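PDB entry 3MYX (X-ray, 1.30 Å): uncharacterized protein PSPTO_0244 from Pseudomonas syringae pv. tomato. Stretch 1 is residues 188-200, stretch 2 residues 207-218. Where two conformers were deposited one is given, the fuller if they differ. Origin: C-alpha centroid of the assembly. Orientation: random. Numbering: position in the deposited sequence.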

# COMPACT_ATOMS: atom_id res chain seq x y z
N GLU A 188 -1.96 1.07 -7.31
CA GLU A 188 -0.69 0.90 -6.60
C GLU A 188 -0.60 1.67 -5.29
O GLU A 188 -0.71 2.90 -5.30
CB GLU A 188 0.48 1.31 -7.50
CG GLU A 188 1.83 1.15 -6.82
CD GLU A 188 3.01 1.33 -7.75
OE1 GLU A 188 2.84 1.74 -8.91
OE2 GLU A 188 4.14 1.03 -7.28
N LEU A 189 -0.36 0.97 -4.19
CA LEU A 189 0.09 1.59 -2.96
C LEU A 189 1.60 1.48 -2.92
O LEU A 189 2.15 0.43 -3.23
CB LEU A 189 -0.51 0.89 -1.72
CG LEU A 189 -0.09 1.50 -0.37
CD1 LEU A 189 -1.18 1.36 0.68
CD2 LEU A 189 1.22 0.90 0.14
N MSE A 190 2.26 2.57 -2.55
CA MSE A 190 3.70 2.60 -2.35
C MSE A 190 4.02 3.22 -1.00
O MSE A 190 3.44 4.25 -0.65
CB MSE A 190 4.41 3.48 -3.39
CG MSE A 190 4.02 3.26 -4.82
SE MSE A 190 5.02 4.40 -6.04
CE MSE A 190 5.20 5.93 -4.85
N ASN A 191 4.97 2.64 -0.28
CA ASN A 191 5.52 3.25 0.91
C ASN A 191 7.02 3.25 0.73
O ASN A 191 7.61 2.20 0.45
CB ASN A 191 5.10 2.50 2.17
CG ASN A 191 5.89 2.92 3.40
OD1 ASN A 191 6.95 2.37 3.67
ND2 ASN A 191 5.36 3.90 4.14
N LEU A 192 7.64 4.41 0.81
CA LEU A 192 9.07 4.49 0.47
C LEU A 192 9.95 4.10 1.65
O LEU A 192 9.91 4.71 2.73
CB LEU A 192 9.46 5.88 -0.03
CG LEU A 192 8.73 6.39 -1.28
CD1 LEU A 192 9.53 7.51 -1.90
CD2 LEU A 192 8.44 5.35 -2.33
N ILE A 193 10.73 3.05 1.43
CA ILE A 193 11.73 2.57 2.39
C ILE A 193 13.01 3.42 2.27
O ILE A 193 13.62 3.76 3.29
CB ILE A 193 12.01 1.05 2.14
CG1 ILE A 193 10.75 0.22 2.39
CG2 ILE A 193 13.22 0.55 2.96
CD1 ILE A 193 10.82 -1.17 1.83
N GLU A 194 13.41 3.75 1.04
CA GLU A 194 14.53 4.65 0.80
C GLU A 194 14.18 5.55 -0.37
O GLU A 194 13.46 5.15 -1.28
CB GLU A 194 15.83 3.91 0.45
CG GLU A 194 16.38 3.02 1.56
CD GLU A 194 17.77 2.48 1.24
OE1 GLU A 194 18.65 3.28 0.88
OE2 GLU A 194 17.99 1.26 1.35
N GLY A 195 14.77 6.74 -0.37
CA GLY A 195 14.70 7.65 -1.46
C GLY A 195 13.47 8.50 -1.49
O GLY A 195 12.72 8.60 -0.52
N ARG A 196 13.26 9.11 -2.65
CA ARG A 196 12.16 10.04 -2.86
C ARG A 196 11.79 10.08 -4.33
O ARG A 196 12.62 9.82 -5.19
CB ARG A 196 12.56 11.43 -2.37
CG ARG A 196 13.79 12.01 -2.97
CD ARG A 196 14.02 13.39 -2.36
NE ARG A 196 12.87 14.26 -2.57
N VAL A 197 10.53 10.42 -4.62
CA VAL A 197 10.07 10.50 -5.98
C VAL A 197 9.12 11.68 -6.11
O VAL A 197 8.37 11.98 -5.17
CB VAL A 197 9.39 9.18 -6.44
CG1 VAL A 197 8.21 8.83 -5.58
CG2 VAL A 197 9.00 9.21 -7.94
N VAL A 198 9.17 12.33 -7.27
CA VAL A 198 8.22 13.37 -7.61
C VAL A 198 7.19 12.81 -8.59
O VAL A 198 7.54 12.29 -9.66
CB VAL A 198 8.91 14.60 -8.22
CG1 VAL A 198 7.86 15.62 -8.67
CG2 VAL A 198 9.86 15.20 -7.21
N LEU A 199 5.93 12.88 -8.19
CA LEU A 199 4.80 12.49 -9.02
C LEU A 199 4.12 13.78 -9.50
O LEU A 199 3.59 14.55 -8.69
CB LEU A 199 3.85 11.56 -8.25
CG LEU A 199 4.47 10.28 -7.67
CD1 LEU A 199 3.43 9.46 -6.89
CD2 LEU A 199 5.12 9.42 -8.77
N SER A 200 4.18 14.01 -10.80
CA SER A 200 3.53 15.19 -11.40
C SER A 200 2.15 14.79 -11.92
O SER A 200 2.01 13.78 -12.59
CB SER A 200 4.40 15.77 -12.53
OG SER A 200 5.76 15.93 -12.14
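Stretch 2, residues 207-218: LTVNTGDTVFVA

Stretch 2 lies on stretch 1 as two short antiparallel β ladders, joined by a tight turn that packs against the corner at Ile193, where the chain of stretch 1 changes direction. Residues 207-209 run against 197-200, their axes 4.7 Å apart with N-to-C directions at 154°; 214-217 run against 188-192, also at 4.7 Å, at 160°.

In the first ladder, Leu207 pairs with Leu199 (Leu207 N to Leu199 O and Leu199 N to Leu207 O, both 2.8 Å) and Val209 with Val197 (Val209 N to Val197 O 2.8 Å, Val197 N to Val209 O 3.0 Å). Thr208 faces Val198 in the non-hydrogen-bonded position between them, where its β-branch suits the extended strand and its hydroxyl the partly exposed position.

Asn210 to Asp213 then form a type II turn, closed by Asp213 N to Asn210 O at 3.0 Å; Asp213 OD2 also accepts from Asn210 N at 2.8 Å. Gly212, at phi 88° and psi -2°, takes a conformation in which a CB would jam against the preceding carbonyl, and Gly212 N donates to Leu192 O at 2.8 Å. Thr211 OG1 donates to Gly195 O at 2.6 Å, pinning the turn to stretch 1.

The second ladder pairs Val215 with Met190, a selenomethionine (Val215 N to Met190 O and Met190 N to Val215 O, both 2.9 Å), and Val217 with Glu188 (Val217 N to Glu188 O 2.7 Å, Glu188 N to Val217 O 2.9 Å); β-branched valine suits such extended strands. Between these, Phe216 faces Leu189, apolar residues suited to burial, with Phe216 CD1 4.3 Å from Leu189 CB. Thr214 OG1 accepts from Asn191 ND2 at 2.9 Å, giving this buried amide one partner.

Leu199 CD1 packs within its ladder, 3.9 Å from Val209 CG2. Aliphatic contacts link the ladders: Leu199 CD1 lies 4.2 Å from Val215 CG2 and 4.4 Å from Val217 CG2, while Leu192 CG approaches Val209 CG1 at 3.9 Å.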

# COMPACT_ATOMS: atom_id res chain seq x y z
N LEU A 207 3.51 16.21 -6.43
CA LEU A 207 3.59 15.59 -5.12
C LEU A 207 4.99 15.01 -4.94
O LEU A 207 5.39 14.13 -5.72
CB LEU A 207 2.56 14.48 -5.02
CG LEU A 207 2.51 13.76 -3.68
CD1 LEU A 207 1.97 14.71 -2.58
CD2 LEU A 207 1.64 12.51 -3.82
N THR A 208 5.71 15.47 -3.93
CA THR A 208 6.97 14.86 -3.54
C THR A 208 6.67 13.80 -2.50
O THR A 208 6.12 14.10 -1.44
CB THR A 208 7.94 15.89 -2.97
OG1 THR A 208 8.21 16.86 -3.99
CG2 THR A 208 9.24 15.21 -2.56
N VAL A 209 7.01 12.56 -2.83
CA VAL A 209 6.84 11.43 -1.94
C VAL A 209 8.21 11.17 -1.33
O VAL A 209 9.15 10.82 -2.03
CB VAL A 209 6.29 10.19 -2.67
CG1 VAL A 209 5.97 9.07 -1.66
CG2 VAL A 209 5.05 10.59 -3.52
N ASN A 210 8.30 11.40 -0.04
CA ASN A 210 9.54 11.26 0.69
C ASN A 210 9.66 9.92 1.38
O ASN A 210 8.70 9.16 1.49
CB ASN A 210 9.66 12.39 1.72
CG ASN A 210 9.74 13.75 1.06
OD1 ASN A 210 10.69 14.03 0.35
ND2 ASN A 210 8.75 14.60 1.32
N THR A 211 10.86 9.65 1.87
CA THR A 211 11.11 8.43 2.59
C THR A 211 10.15 8.34 3.78
O THR A 211 10.00 9.28 4.55
CB THR A 211 12.55 8.42 3.08
OG1 THR A 211 13.45 8.69 1.99
CG2 THR A 211 12.86 7.11 3.75
N GLY A 212 9.48 7.20 3.92
CA GLY A 212 8.55 6.98 5.02
C GLY A 212 7.13 7.43 4.75
O GLY A 212 6.26 7.26 5.60
N ASP A 213 6.89 8.00 3.57
CA ASP A 213 5.53 8.39 3.16
C ASP A 213 4.84 7.24 2.44
O ASP A 213 5.49 6.43 1.78
CB ASP A 213 5.53 9.56 2.17
CG ASP A 213 6.10 10.85 2.72
OD1 ASP A 213 6.36 10.98 3.93
OD2 ASP A 213 6.26 11.76 1.88
N THR A 214 3.51 7.20 2.54
CA THR A 214 2.70 6.26 1.77
C THR A 214 1.78 7.04 0.82
O THR A 214 1.10 7.99 1.24
CB THR A 214 1.83 5.39 2.68
OG1 THR A 214 2.67 4.65 3.56
CG2 THR A 214 0.99 4.44 1.85
N VAL A 215 1.77 6.62 -0.43
CA VAL A 215 0.95 7.20 -1.48
C VAL A 215 0.16 6.08 -2.17
O VAL A 215 0.63 4.94 -2.26
CB VAL A 215 1.82 7.98 -2.52
CG1 VAL A 215 2.81 7.07 -3.25
CG2 VAL A 215 0.97 8.78 -3.52
N PHE A 216 -1.02 6.42 -2.67
CA PHE A 216 -1.85 5.51 -3.45
C PHE A 216 -2.10 6.12 -4.81
O PHE A 216 -2.52 7.28 -4.91
CB PHE A 216 -3.18 5.20 -2.76
CG PHE A 216 -4.06 4.25 -3.55
CD1 PHE A 216 -3.79 2.89 -3.58
CD2 PHE A 216 -5.11 4.74 -4.31
CE1 PHE A 216 -4.57 2.05 -4.34
CE2 PHE A 216 -5.90 3.89 -5.05
CZ PHE A 216 -5.63 2.57 -5.08
N VAL A 217 -1.82 5.35 -5.86
CA VAL A 217 -2.08 5.77 -7.23
C VAL A 217 -3.19 4.89 -7.80
O VAL A 217 -3.01 3.69 -8.00
CB VAL A 217 -0.82 5.67 -8.12
CG1 VAL A 217 -1.13 6.22 -9.51
CG2 VAL A 217 0.36 6.42 -7.49
N ALA A 218 -4.36 5.47 -8.02
CA ALA A 218 -5.48 4.71 -8.56
C ALA A 218 -5.24 4.33 -10.01
O ALA A 218 -4.61 5.07 -10.77
CB ALA A 218 -6.77 5.54 -8.44